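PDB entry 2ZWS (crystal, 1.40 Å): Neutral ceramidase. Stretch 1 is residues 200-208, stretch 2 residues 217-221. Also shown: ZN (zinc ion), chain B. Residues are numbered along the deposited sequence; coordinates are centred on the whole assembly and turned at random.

Stretch 1 (200-208) WFPVHSTSM
Stretch 2 (217-221) PDNKG

One carboxylate organises this contact: Asp-218, at the unusual phi/psi of 63/-156, points its CB toward the loop and, with chi1 t (-153°) and chi2 -83°, takes two successive backbone amides. Ser-207 N donates to Asp-218 OD1 at 2.9 Å and Met-208 N to Asp-218 OD2 at 2.8 Å. Asp-218 OD1 also accepts Asn-219 N at 2.7 Å, tying loop and helical backbone to one oxygen. Water 1 lies within hydrogen-bonding reach of both Asp-218 OD2 (2.6 Å) and Met-208 O (2.8 Å).

Stretch 1 runs extended from Trp-200 to His-204, then bends through Ser-205 (-92/69), Thr-206 (-129/22) and Ser-207 (-62/-36). Stretch 2 turns helical, with Gly-221 N bonded to Pro-217 O at 3.0 Å. In register, Ser-205 and Asn-219 come closest, their CA atoms 5.6 Å apart.

Asn-219 (chi1 p, chi2 56°) uses its amide ND2 twice, donating almost linearly to Ser-207 OG at 3.0 Å and weakly to His-204 O at 3.4 Å. Lys-220 (m, t, t, m) reaches along the loop; its CG lies 3.5 Å from Ser-205 OG, and its NZ donates to Phe-201 O at 2.8 Å, beside the ring edge. The CA-to-CB bond of His-204 (chi1 -94°, chi2 72°) points away from stretch 2, and its NE2 binds the zinc ion ZN at 2.1 Å.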

# COMPACT_ATOMS: atom_id res chain seq x y z
N TRP A 200 4.70 8.48 9.24
CA TRP A 200 3.72 7.48 9.73
C TRP A 200 2.54 8.23 10.31
O TRP A 200 2.69 9.06 11.22
CB TRP A 200 4.29 6.61 10.85
CG TRP A 200 5.31 5.60 10.40
CD1 TRP A 200 5.06 4.33 9.99
CD2 TRP A 200 6.74 5.76 10.39
NE1 TRP A 200 6.24 3.68 9.69
CE2 TRP A 200 7.29 4.53 9.93
CE3 TRP A 200 7.62 6.82 10.72
CZ2 TRP A 200 8.67 4.32 9.80
CZ3 TRP A 200 9.01 6.61 10.57
CH2 TRP A 200 9.52 5.36 10.11
N PHE A 201 1.36 7.94 9.78
CA PHE A 201 0.13 8.59 10.25
C PHE A 201 -1.06 7.71 9.84
O PHE A 201 -1.10 7.27 8.69
CB PHE A 201 -0.03 9.99 9.64
CG PHE A 201 -1.35 10.63 9.96
CD1 PHE A 201 -2.34 10.70 8.99
CD2 PHE A 201 -1.59 11.19 11.22
CE1 PHE A 201 -3.58 11.28 9.27
CE2 PHE A 201 -2.85 11.77 11.53
CZ PHE A 201 -3.84 11.82 10.54
N PRO A 202 -1.99 7.42 10.76
CA PRO A 202 -3.07 6.49 10.38
C PRO A 202 -4.28 7.16 9.76
O PRO A 202 -4.92 8.02 10.38
CB PRO A 202 -3.46 5.83 11.71
CG PRO A 202 -3.19 6.95 12.75
CD PRO A 202 -2.09 7.85 12.18
N VAL A 203 -4.63 6.73 8.55
CA VAL A 203 -5.87 7.14 7.89
C VAL A 203 -6.09 6.21 6.70
O VAL A 203 -5.16 6.03 5.92
CB VAL A 203 -5.87 8.65 7.46
CG1 VAL A 203 -4.73 8.98 6.44
CG2 VAL A 203 -7.26 9.07 6.95
N HIS A 204 -7.27 5.61 6.59
CA HIS A 204 -7.56 4.78 5.41
C HIS A 204 -7.30 5.54 4.11
O HIS A 204 -7.69 6.70 3.95
CB HIS A 204 -8.99 4.23 5.40
CG HIS A 204 -9.11 2.87 6.00
ND1 HIS A 204 -8.99 2.64 7.36
CD2 HIS A 204 -9.32 1.66 5.42
CE1 HIS A 204 -9.11 1.34 7.58
NE2 HIS A 204 -9.30 0.73 6.42
N SER A 205 -6.65 4.85 3.18
CA SER A 205 -6.37 5.41 1.87
C SER A 205 -7.51 5.04 0.91
O SER A 205 -7.34 4.27 -0.06
CB SER A 205 -5.00 4.91 1.37
OG SER A 205 -3.98 5.52 2.17
N THR A 206 -8.66 5.65 1.17
CA THR A 206 -9.92 5.28 0.53
C THR A 206 -10.59 6.53 -0.04
O THR A 206 -11.80 6.56 -0.23
CB THR A 206 -10.89 4.65 1.55
OG1 THR A 206 -10.98 5.50 2.71
CG2 THR A 206 -10.43 3.27 1.99
N SER A 207 -9.81 7.58 -0.30
CA SER A 207 -10.40 8.77 -0.92
C SER A 207 -10.98 8.48 -2.30
O SER A 207 -11.97 9.09 -2.70
CB SER A 207 -9.37 9.89 -1.00
OG SER A 207 -8.99 10.29 0.31
N MET A 208 -10.32 7.59 -3.07
CA MET A 208 -10.88 7.11 -4.34
C MET A 208 -11.81 5.96 -3.97
O MET A 208 -11.40 4.98 -3.32
CB MET A 208 -9.77 6.61 -5.26
CG MET A 208 -8.74 7.66 -5.70
SD MET A 208 -9.43 9.10 -6.54
CE MET A 208 -10.22 8.33 -7.97
N PRO A 217 -2.61 5.37 -6.17
CA PRO A 217 -2.06 5.18 -4.83
C PRO A 217 -2.78 6.03 -3.77
O PRO A 217 -2.34 6.06 -2.61
CB PRO A 217 -0.62 5.63 -5.01
CG PRO A 217 -0.72 6.79 -6.00
CD PRO A 217 -1.82 6.34 -6.95
N ASP A 218 -3.86 6.71 -4.18
CA ASP A 218 -4.80 7.34 -3.23
C ASP A 218 -4.15 8.44 -2.42
O ASP A 218 -3.17 9.03 -2.87
CB ASP A 218 -5.48 6.27 -2.37
CG ASP A 218 -6.86 6.70 -1.86
OD1 ASP A 218 -6.94 7.42 -0.83
OD2 ASP A 218 -7.87 6.30 -2.49
N ASN A 219 -4.69 8.77 -1.24
CA ASN A 219 -4.24 10.00 -0.61
C ASN A 219 -2.78 9.95 -0.14
O ASN A 219 -2.04 10.94 -0.27
CB ASN A 219 -5.21 10.49 0.48
CG ASN A 219 -5.44 9.49 1.60
OD1 ASN A 219 -4.49 9.04 2.25
ND2 ASN A 219 -6.72 9.20 1.91
N LYS A 220 -2.33 8.81 0.38
CA LYS A 220 -0.91 8.71 0.78
C LYS A 220 0.01 8.74 -0.41
O LYS A 220 1.07 9.36 -0.38
CB LYS A 220 -0.69 7.45 1.63
CG LYS A 220 -1.32 7.61 3.06
CD LYS A 220 -0.88 6.48 3.97
CE LYS A 220 -1.37 6.73 5.43
NZ LYS A 220 -0.69 7.93 6.03
N GLY A 221 -0.45 8.16 -1.52
CA GLY A 221 0.31 8.22 -2.76
C GLY A 221 0.41 9.64 -3.29
O GLY A 221 1.46 10.01 -3.88
ZN ZN B . -8.99 -1.31 5.97
O HOH W 1 -8.82 3.87 -2.91
O HOH W 2 -10.14 -1.66 4.23